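Local coordinates for UDP-galactopyranose mutase (Deinococcus radiodurans, PDB 3HDQ), which probably interconverts UDP-galactopyranose and UDP-galactofuranose as a flavoenzyme with bound FAD, at residues V167-D170 / L171-F175; V295-P298 / N299-Y303; D93-E96 / Y97-F101. All coordinates share one frame; numbering follows the deposited sequence.

Interaction 1: V167-D170 / L171-F175; sequences VGRD and LYNKF. With GDU (galactose-uridine-5'-diphosphate), chain K.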
loop_
_atom_site.group_PDB
_atom_site.type_symbol
_atom_site.label_atom_id
_atom_site.label_comp_id
_atom_site.label_asym_id
_atom_site.label_seq_id
_atom_site.Cartn_x
_atom_site.Cartn_y
_atom_site.Cartn_z
ATOM N N VAL A 167 27.192 36.492 1.785
ATOM C CA VAL A 167 28.396 35.724 2.101
ATOM C C VAL A 167 29.472 35.825 1.029
ATOM O O VAL A 167 30.489 35.134 1.095
ATOM C CB VAL A 167 28.080 34.230 2.314
ATOM C CG1 VAL A 167 27.161 34.048 3.505
ATOM C CG2 VAL A 167 27.483 33.625 1.042
ATOM N N GLY A 168 29.243 36.672 0.032
ATOM C CA GLY A 168 30.265 36.945 -0.954
ATOM C C GLY A 168 30.385 35.911 -2.050
ATOM O O GLY A 168 29.651 34.932 -2.100
ATOM N N ARG A 169 31.366 36.126 -2.911
ATOM C CA ARG A 169 31.484 35.420 -4.177
ATOM C C ARG A 169 32.121 34.021 -4.068
ATOM O O ARG A 169 31.753 33.108 -4.806
ATOM C CB ARG A 169 32.258 36.314 -5.151
ATOM C CG ARG A 169 32.494 35.727 -6.518
ATOM C CD ARG A 169 31.231 35.677 -7.346
ATOM N NE ARG A 169 30.470 36.929 -7.340
ATOM C CZ ARG A 169 29.413 37.144 -8.118
ATOM N NH1 ARG A 169 29.015 36.198 -8.960
ATOM N NH2 ARG A 169 28.750 38.293 -8.055
ATOM N N ASP A 170 33.070 33.840 -3.158
ATOM C CA ASP A 170 33.694 32.518 -3.011
ATOM C C ASP A 170 32.746 31.477 -2.391
ATOM O O ASP A 170 32.640 30.347 -2.870
ATOM C CB ASP A 170 34.983 32.601 -2.192
ATOM C CG ASP A 170 35.786 31.322 -2.260
ATOM O OD1 ASP A 170 36.234 30.825 -1.204
ATOM O OD2 ASP A 170 35.955 30.802 -3.380
ATOM N N LEU A 171 32.056 31.857 -1.324
ATOM C CA LEU A 171 31.125 30.946 -0.673
ATOM C C LEU A 171 29.963 30.631 -1.606
ATOM O O LEU A 171 29.456 29.506 -1.636
ATOM C CB LEU A 171 30.646 31.539 0.652
ATOM C CG LEU A 171 31.739 31.511 1.723
ATOM C CD1 LEU A 171 31.278 32.259 2.970
ATOM C CD2 LEU A 171 32.130 30.051 2.042
ATOM N N TYR A 172 29.570 31.637 -2.383
ATOM C CA TYR A 172 28.567 31.480 -3.423
ATOM C C TYR A 172 29.006 30.466 -4.475
ATOM O O TYR A 172 28.222 29.609 -4.880
ATOM C CB TYR A 172 28.276 32.837 -4.079
ATOM C CG TYR A 172 27.495 32.755 -5.373
ATOM C CD1 TYR A 172 26.116 32.617 -5.362
ATOM C CD2 TYR A 172 28.139 32.831 -6.606
ATOM C CE1 TYR A 172 25.391 32.550 -6.543
ATOM C CE2 TYR A 172 27.423 32.767 -7.791
ATOM C CZ TYR A 172 26.047 32.623 -7.749
ATOM O OH TYR A 172 25.317 32.557 -8.908
ATOM N N ASN A 173 30.249 30.566 -4.933
ATOM C CA ASN A 173 30.729 29.639 -5.957
ATOM C C ASN A 173 30.867 28.223 -5.406
ATOM O O ASN A 173 30.724 27.242 -6.143
ATOM C CB ASN A 173 32.076 30.077 -6.534
ATOM C CG ASN A 173 31.992 31.371 -7.340
ATOM O OD1 ASN A 173 30.934 31.759 -7.836
ATOM N ND2 ASN A 173 33.125 32.040 -7.474
ATOM N N LYS A 174 31.142 28.123 -4.108
ATOM C CA LYS A 174 31.427 26.830 -3.499
ATOM C C LYS A 174 30.198 26.023 -3.082
ATOM O O LYS A 174 30.217 24.797 -3.165
ATOM C CB LYS A 174 32.419 26.985 -2.339
ATOM C CG LYS A 174 33.837 26.721 -2.790
ATOM C CD LYS A 174 34.888 27.339 -1.901
ATOM C CE LYS A 174 36.272 27.107 -2.525
ATOM N NZ LYS A 174 37.224 28.217 -2.225
ATOM N N PHE A 175 29.139 26.711 -2.658
ATOM C CA PHE A 175 27.943 26.044 -2.145
ATOM C C PHE A 175 26.690 26.204 -3.028
ATOM O O PHE A 175 25.847 25.308 -3.068
ATOM C CB PHE A 175 27.640 26.514 -0.711
ATOM C CG PHE A 175 28.654 26.053 0.307
ATOM C CD1 PHE A 175 29.830 26.757 0.506
ATOM C CD2 PHE A 175 28.427 24.910 1.063
ATOM C CE1 PHE A 175 30.764 26.325 1.430
ATOM C CE2 PHE A 175 29.363 24.476 1.989
ATOM C CZ PHE A 175 30.532 25.180 2.169
HETATM N N1 GDU K . 20.887 25.225 -2.805
HETATM C C2 GDU K . 22.106 25.100 -3.054
HETATM N N3 GDU K . 23.076 24.426 -2.605
HETATM C C4 GDU K . 22.727 23.609 -1.596
HETATM C C5 GDU K . 21.311 23.615 -1.159
HETATM C C6 GDU K . 20.441 24.425 -1.793
HETATM O O2 GDU K . 22.508 25.927 -4.137
HETATM O O4 GDU K . 23.549 22.860 -1.072
HETATM C C1D GDU K . 19.994 26.082 -3.531
HETATM C C2D GDU K . 19.425 25.577 -4.879
HETATM O O2D GDU K . 19.089 26.641 -5.761
HETATM C C3D GDU K . 18.205 24.819 -4.398
HETATM C C4D GDU K . 17.659 25.850 -3.413
HETATM O O4D GDU K . 18.808 26.439 -2.795
HETATM O O3D GDU K . 17.319 24.529 -5.476
HETATM C C5D GDU K . 16.533 25.385 -2.502
HETATM O O5D GDU K . 17.135 24.346 -1.708
HETATM P PA GDU K . 16.303 23.101 -1.155
HETATM O O1A GDU K . 17.137 22.416 -0.127
HETATM O O2A GDU K . 15.082 23.620 -0.517
HETATM O O3A GDU K . 16.037 22.051 -2.316
HETATM P PB GDU K . 14.798 21.066 -2.311
HETATM O O1B GDU K . 14.993 20.349 -3.594
HETATM O O2B GDU K . 13.448 21.680 -2.355
HETATM O O3B GDU K . 14.865 19.952 -1.156
HETATM C "C1'" GDU K . 13.884 19.076 -0.566
HETATM C "C2'" GDU K . 13.135 19.840 0.546
HETATM C "C3'" GDU K . 14.230 20.504 1.414
HETATM C "C4'" GDU K . 14.994 19.371 2.162
HETATM C "C5'" GDU K . 15.484 18.331 1.116
HETATM C "C6'" GDU K . 16.007 17.011 1.750
HETATM O "O2'" GDU K . 12.178 20.769 0.003
HETATM O "O3'" GDU K . 13.607 21.449 2.314
HETATM O "O4'" GDU K . 14.088 18.777 3.115
HETATM O "O5'" GDU K . 14.604 17.963 0.016
HETATM O "O6'" GDU K . 17.450 16.972 1.846
HETATM O O HOH W 1 32.634 34.482 -0.046
HETATM O O HOH W 2 35.617 30.415 -6.058
#
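Asp-170 and Lys-174 meet one helical turn apart in a salt bridge. The aspartate CG is anti to the backbone N (chi1 -168°), which turns the carboxylate toward the ammonium group. OD1 receives NZ of Lys-174 on its syn lone pair at 3.0 Å, while the bond from NZ to Asp-170 OD2 is weak. OD1 also takes the hydroxyl of Tyr-133, and a water donates to OD2 and accepts a bond from Asn-173 ND2, so each carboxylate oxygen has two partners. Leu-171 works on another side of the helix. Its CB lies 3.8 Å from Val-167 CG2, the two side chains crossing at about a right angle, and its CD1 sits 3.5 Å from Val-167 O. The backbone is kinked here: Gly-168 has a positive phi (81°), and a water accepts from Leu-171 N and donates to Val-167 O, standing in for the direct bond of a regular turn. Beyond the kink, Asn-173 N bonds to Arg-169 O at 3.0 Å. Arg-169 folds its chain at chi2 and chi3 and runs alongside Tyr-172, NH1 4.0 Å from CE2, with salt bridges to Glu-160 and Glu-151 holding its guanidinium. At the end of a wider pi-type turn, Phe-175 O accepts the N3-H of the uracil of the bound UDP-galactose at 2.9 Å, so this helix supplies a backbone contact to the substrate base. From helix 159-184, Leu-171 packs against Leu-132 and Tyr-133 of helix 126-133, and both it and Val-167 reach Phe-146 of helix 139-149.

Interaction 2: V295-P298 / N299-Y303; sequences VNYP and NDYAY. With GDU (galactose-uridine-5'-diphosphate), chain K.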
loop_
_atom_site.group_PDB
_atom_site.type_symbol
_atom_site.label_atom_id
_atom_site.label_comp_id
_atom_site.label_asym_id
_atom_site.label_seq_id
_atom_site.Cartn_x
_atom_site.Cartn_y
_atom_site.Cartn_z
ATOM N N VAL A 295 23.506 14.026 1.930
ATOM C CA VAL A 295 24.733 14.699 1.538
ATOM C C VAL A 295 24.507 15.400 0.200
ATOM O O VAL A 295 24.121 14.742 -0.774
ATOM C CB VAL A 295 25.911 13.703 1.355
ATOM C CG1 VAL A 295 27.132 14.435 0.825
ATOM C CG2 VAL A 295 26.240 12.995 2.645
ATOM N N ASN A 296 24.749 16.714 0.150
ATOM C CA ASN A 296 24.635 17.484 -1.104
ATOM C C ASN A 296 25.946 17.515 -1.881
ATOM O O ASN A 296 27.022 17.473 -1.288
ATOM C CB ASN A 296 24.165 18.929 -0.853
ATOM C CG ASN A 296 22.692 19.020 -0.478
ATOM O OD1 ASN A 296 21.975 18.012 -0.450
ATOM N ND2 ASN A 296 22.232 20.230 -0.181
ATOM N N TYR A 297 25.854 17.611 -3.206
ATOM C CA TYR A 297 27.039 17.659 -4.061
ATOM C C TYR A 297 27.010 18.849 -5.012
ATOM O O TYR A 297 26.658 18.706 -6.173
ATOM C CB TYR A 297 27.180 16.360 -4.853
ATOM C CG TYR A 297 27.575 15.185 -3.992
ATOM C CD1 TYR A 297 26.618 14.314 -3.492
ATOM C CD2 TYR A 297 28.911 14.952 -3.666
ATOM C CE1 TYR A 297 26.979 13.235 -2.694
ATOM C CE2 TYR A 297 29.281 13.870 -2.868
ATOM C CZ TYR A 297 28.309 13.017 -2.391
ATOM O OH TYR A 297 28.663 11.949 -1.598
ATOM N N PRO A 298 27.406 20.030 -4.524
ATOM C CA PRO A 298 27.281 21.242 -5.335
ATOM C C PRO A 298 28.224 21.251 -6.529
ATOM O O PRO A 298 27.932 21.944 -7.504
ATOM C CB PRO A 298 27.689 22.365 -4.371
ATOM C CG PRO A 298 27.738 21.752 -3.023
ATOM C CD PRO A 298 28.022 20.300 -3.218
ATOM N N ASN A 299 29.326 20.501 -6.450
ATOM C CA ASN A 299 30.441 20.657 -7.386
ATOM C C ASN A 299 30.938 19.357 -8.014
ATOM O O ASN A 299 31.982 19.351 -8.656
ATOM C CB ASN A 299 31.625 21.336 -6.670
ATOM C CG ASN A 299 31.232 22.639 -6.018
ATOM O OD1 ASN A 299 30.459 23.418 -6.584
ATOM N ND2 ASN A 299 31.745 22.884 -4.814
ATOM N N ASP A 300 30.214 18.259 -7.813
ATOM C CA ASP A 300 30.683 16.942 -8.255
ATOM C C ASP A 300 29.531 16.064 -8.688
ATOM O O ASP A 300 28.444 16.166 -8.134
ATOM C CB ASP A 300 31.417 16.231 -7.115
ATOM C CG ASP A 300 32.717 16.902 -6.760
ATOM O OD1 ASP A 300 32.759 17.632 -5.755
ATOM O OD2 ASP A 300 33.702 16.717 -7.501
ATOM N N TYR A 301 29.774 15.194 -9.664
ATOM C CA TYR A 301 28.800 14.171 -10.031
ATOM C C TYR A 301 27.591 14.747 -10.762
ATOM O O TYR A 301 27.345 15.954 -10.719
ATOM C CB TYR A 301 28.335 13.409 -8.781
ATOM C CG TYR A 301 29.442 12.667 -8.066
ATOM C CD1 TYR A 301 30.118 11.631 -8.701
ATOM C CD2 TYR A 301 29.813 12.995 -6.765
ATOM C CE1 TYR A 301 31.131 10.943 -8.067
ATOM C CE2 TYR A 301 30.833 12.294 -6.109
ATOM C CZ TYR A 301 31.482 11.272 -6.774
ATOM O OH TYR A 301 32.483 10.564 -6.170
ATOM N N ALA A 302 26.832 13.878 -11.425
ATOM C CA ALA A 302 25.633 14.310 -12.153
ATOM C C ALA A 302 24.449 14.462 -11.219
ATOM O O ALA A 302 23.510 15.198 -11.523
ATOM C CB ALA A 302 25.303 13.336 -13.277
ATOM N N TYR A 303 24.491 13.775 -10.077
ATOM C CA TYR A 303 23.418 13.910 -9.082
ATOM C C TYR A 303 23.623 15.086 -8.135
ATOM O O TYR A 303 24.745 15.504 -7.867
ATOM C CB TYR A 303 23.207 12.614 -8.280
ATOM C CG TYR A 303 24.474 11.898 -7.852
ATOM C CD1 TYR A 303 25.130 12.242 -6.670
ATOM C CD2 TYR A 303 25.008 10.872 -8.629
ATOM C CE1 TYR A 303 26.286 11.579 -6.279
ATOM C CE2 TYR A 303 26.168 10.206 -8.247
ATOM C CZ TYR A 303 26.797 10.563 -7.071
ATOM O OH TYR A 303 27.943 9.903 -6.689
HETATM N N1 GDU K . 20.887 25.225 -2.805
HETATM C C2 GDU K . 22.106 25.100 -3.054
HETATM N N3 GDU K . 23.076 24.426 -2.605
HETATM C C4 GDU K . 22.727 23.609 -1.596
HETATM C C5 GDU K . 21.311 23.615 -1.159
HETATM C C6 GDU K . 20.441 24.425 -1.793
HETATM O O2 GDU K . 22.508 25.927 -4.137
HETATM O O4 GDU K . 23.549 22.860 -1.072
HETATM C C1D GDU K . 19.994 26.082 -3.531
HETATM C C2D GDU K . 19.425 25.577 -4.879
HETATM O O2D GDU K . 19.089 26.641 -5.761
HETATM C C3D GDU K . 18.205 24.819 -4.398
HETATM C C4D GDU K . 17.659 25.850 -3.413
HETATM O O4D GDU K . 18.808 26.439 -2.795
HETATM O O3D GDU K . 17.319 24.529 -5.476
HETATM C C5D GDU K . 16.533 25.385 -2.502
HETATM O O5D GDU K . 17.135 24.346 -1.708
HETATM P PA GDU K . 16.303 23.101 -1.155
HETATM O O1A GDU K . 17.137 22.416 -0.127
HETATM O O2A GDU K . 15.082 23.620 -0.517
HETATM O O3A GDU K . 16.037 22.051 -2.316
HETATM P PB GDU K . 14.798 21.066 -2.311
HETATM O O1B GDU K . 14.993 20.349 -3.594
HETATM O O2B GDU K . 13.448 21.680 -2.355
HETATM O O3B GDU K . 14.865 19.952 -1.156
HETATM C "C1'" GDU K . 13.884 19.076 -0.566
HETATM C "C2'" GDU K . 13.135 19.840 0.546
HETATM C "C3'" GDU K . 14.230 20.504 1.414
HETATM C "C4'" GDU K . 14.994 19.371 2.162
HETATM C "C5'" GDU K . 15.484 18.331 1.116
HETATM C "C6'" GDU K . 16.007 17.011 1.750
HETATM O "O2'" GDU K . 12.178 20.769 0.003
HETATM O "O3'" GDU K . 13.607 21.449 2.314
HETATM O "O4'" GDU K . 14.088 18.777 3.115
HETATM O "O5'" GDU K . 14.604 17.963 0.016
HETATM O "O6'" GDU K . 17.450 16.972 1.846
HETATM O O HOH W 3 28.861 10.214 -3.900
#
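Tyr-297, Tyr-301 and Tyr-303 build an aromatic cluster in the loop of a beta-hairpin that joins strand 294-296 to strand 305-308. The tight part is one face of the Tyr-297 ring, which takes two edges next to each other. Tyr-301 comes in T-shaped, its CD2 3.8 Å from Tyr-297 CD2 and the planes at 89°. Tyr-303 makes an offset edge-to-face contact on the other half of the same face, with its CE1 3.9 Å from Tyr-297 CD1. Its CG is wedged between the backbone N and carbonyl carbon (chi1 42°), a turn that brings the ring alongside Tyr-297 and sets its OH 3.3 Å above the centre of the Tyr-301 ring. One water joins the hydroxyls of Tyr-303 and, weakly, Tyr-297.

The loose side is the outer part of the loop round Ala-302; Tyr-301 is exposed too, although its edge is packed. No hydrogen bond crosses between 295-298 and 299-303; Asn-299, though exposed, is anchored by ND2 to Lys-174 O of helix 159-184, while Pro-298 packs on Tyr-179 of that helix. Asn-296 points away from the loop into the substrate pocket, where its ND2 donates to the uracil O4 of UDP-galactose at 3.1 Å, with an N-H...O angle of 153°.

Interaction 3: D93-E96 / Y97-F101; sequences DVFE and YLSRF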
loop_
_atom_site.group_PDB
_atom_site.type_symbol
_atom_site.label_atom_id
_atom_site.label_comp_id
_atom_site.label_asym_id
_atom_site.label_seq_id
_atom_site.Cartn_x
_atom_site.Cartn_y
_atom_site.Cartn_z
ATOM N N ASP A 93 -1.182 24.871 14.047
ATOM C CA ASP A 93 -2.424 24.320 13.501
ATOM C C ASP A 93 -2.203 23.233 12.430
ATOM O O ASP A 93 -2.912 22.228 12.412
ATOM C CB ASP A 93 -3.322 25.439 12.953
ATOM C CG ASP A 93 -2.680 26.197 11.796
ATOM O OD1 ASP A 93 -1.464 26.499 11.875
ATOM O OD2 ASP A 93 -3.387 26.492 10.804
ATOM N N VAL A 94 -1.245 23.433 11.528
ATOM C CA VAL A 94 -0.922 22.396 10.541
ATOM C C VAL A 94 -0.423 21.170 11.298
ATOM O O VAL A 94 -0.872 20.054 11.048
ATOM C CB VAL A 94 0.159 22.832 9.532
ATOM C CG1 VAL A 94 0.661 21.623 8.689
ATOM C CG2 VAL A 94 -0.371 23.948 8.636
ATOM N N PHE A 95 0.493 21.386 12.239
ATOM C CA PHE A 95 1.013 20.275 13.019
ATOM C C PHE A 95 -0.102 19.528 13.770
ATOM O O PHE A 95 -0.149 18.296 13.764
ATOM C CB PHE A 95 2.145 20.708 13.956
ATOM C CG PHE A 95 2.770 19.563 14.698
ATOM C CD1 PHE A 95 2.458 19.325 16.029
ATOM C CD2 PHE A 95 3.641 18.697 14.049
ATOM C CE1 PHE A 95 3.017 18.254 16.705
ATOM C CE2 PHE A 95 4.196 17.623 14.712
ATOM C CZ PHE A 95 3.888 17.401 16.047
ATOM N N GLU A 96 -1.024 20.261 14.381
ATOM C CA GLU A 96 -2.109 19.595 15.095
ATOM C C GLU A 96 -3.101 18.891 14.153
ATOM O O GLU A 96 -3.557 17.785 14.432
ATOM C CB GLU A 96 -2.801 20.557 16.070
ATOM C CG GLU A 96 -1.845 20.991 17.199
ATOM C CD GLU A 96 -2.521 21.707 18.351
ATOM O OE1 GLU A 96 -3.540 22.397 18.127
ATOM O OE2 GLU A 96 -2.017 21.582 19.485
ATOM N N TYR A 97 -3.410 19.516 13.026
ATOM C CA TYR A 97 -4.291 18.898 12.049
ATOM C C TYR A 97 -3.767 17.520 11.631
ATOM O O TYR A 97 -4.465 16.513 11.737
ATOM C CB TYR A 97 -4.447 19.802 10.836
ATOM C CG TYR A 97 -5.147 19.121 9.703
ATOM C CD1 TYR A 97 -6.526 18.984 9.703
ATOM C CD2 TYR A 97 -4.429 18.592 8.641
ATOM C CE1 TYR A 97 -7.171 18.342 8.681
ATOM C CE2 TYR A 97 -5.064 17.953 7.614
ATOM C CZ TYR A 97 -6.441 17.828 7.635
ATOM O OH TYR A 97 -7.087 17.180 6.603
ATOM N N LEU A 98 -2.519 17.484 11.187
ATOM C CA LEU A 98 -1.876 16.240 10.789
ATOM C C LEU A 98 -1.807 15.216 11.927
ATOM O O LEU A 98 -1.812 14.011 11.683
ATOM C CB LEU A 98 -0.475 16.530 10.257
ATOM C CG LEU A 98 -0.264 16.480 8.747
ATOM C CD1 LEU A 98 -1.561 16.631 7.967
ATOM C CD2 LEU A 98 0.771 17.508 8.321
ATOM N N SER A 99 -1.738 15.702 13.163
ATOM C CA SER A 99 -1.649 14.834 14.332
ATOM C C SER A 99 -2.918 14.017 14.511
ATOM O O SER A 99 -2.914 13.001 15.212
ATOM C CB SER A 99 -1.368 15.653 15.600
ATOM O OG SER A 99 -0.005 16.055 15.644
ATOM N N ARG A 100 -4.005 14.466 13.882
ATOM C CA ARG A 100 -5.239 13.687 13.879
ATOM C C ARG A 100 -5.056 12.360 13.126
ATOM O O ARG A 100 -5.810 11.420 13.340
ATOM C CB ARG A 100 -6.399 14.481 13.256
ATOM C CG ARG A 100 -6.629 15.896 13.829
ATOM C CD ARG A 100 -7.809 16.566 13.111
ATOM N NE ARG A 100 -8.945 15.644 13.034
ATOM C CZ ARG A 100 -9.799 15.563 12.014
ATOM N NH1 ARG A 100 -9.670 16.350 10.957
ATOM N NH2 ARG A 100 -10.786 14.679 12.049
ATOM N N PHE A 101 -4.046 12.282 12.257
ATOM C CA PHE A 101 -3.914 11.150 11.339
ATOM C C PHE A 101 -2.636 10.316 11.495
ATOM O O PHE A 101 -2.420 9.356 10.757
ATOM C CB PHE A 101 -4.063 11.645 9.897
ATOM C CG PHE A 101 -5.255 12.543 9.702
ATOM C CD1 PHE A 101 -5.101 13.920 9.636
ATOM C CD2 PHE A 101 -6.535 12.008 9.636
ATOM C CE1 PHE A 101 -6.201 14.749 9.486
ATOM C CE2 PHE A 101 -7.643 12.831 9.482
ATOM C CZ PHE A 101 -7.481 14.203 9.403
#
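Ser-99 folds back over the preceding turn of its helix and meets Phe-95 with both side-chain atoms. CB rests 3.3 Å from Glu-96 O and only slightly farther from Phe-95 O. Moving out one bond, OG sits anti to the carbonyl carbon (chi1 -76°), a setting that carries it back along the helix to donate to Phe-95 O at 2.9 Å. The hydroxyl arrives from above the carbonyl plane, not along a lone pair. The same OG hangs 3.9 Å over one face of the Phe-95 ring, offset toward the rim, and it is also hydrogen-bonded to NE1 of Trp-104, whose ring stacks on Phe-95. Phe-95 O thus has two donors, since Ser-99 N adds a weak backbone bond. Without the hydroxyl, as with an alanine here, Trp-104 NE1 would probably lose this partner and Phe-95 O would keep just that weak bond.

This is a serine-to-backbone bond in the last turns of helix 92-99, part of the Rossmann-like FAD-binding domain. Earlier in the helix the bonding is regular, Leu-98 N reaching Val-94 O at 3.1 Å and nearly straight (177°); farther on three-residue steps take over, Arg-100 N on Tyr-97 O and Phe-101 N on Leu-98 O, with a weak bond from Arg-100 N to Glu-96 O remaining.

On the buried side Val-94 and Leu-98 lie side by side, Val-94 CG1 4.1 Å from Leu-98 CD2, and Leu-98 comes close to the FAD-binding Phe-39. Tyr-97 OH and Arg-100 NH1 both reach across to the carboxylate of Glu-46 on helix 39-50.

Along the chain interaction 3 comes first, then interaction 1, then interaction 2, each closing before the next opens. Interactions 1 and 2 are neighbours, with centres about 16 Å apart: helix 159-184 and the hairpin loop of the mixed sheet touch directly. Both reach the uracil of UDP-galactose, so residues more than a hundred positions apart in sequence bond to N3 and O4, neighbouring polar atoms on one edge of the base. Interaction 3 lies on the opposite side of the chain's centre, its centre about 39 Å from that of interaction 1 and 35 Å from that of interaction 2. It belongs to the Rossmann-like, flavin-side part of the protein, so the three contacts sample both the substrate-binding and the cofactor-binding regions.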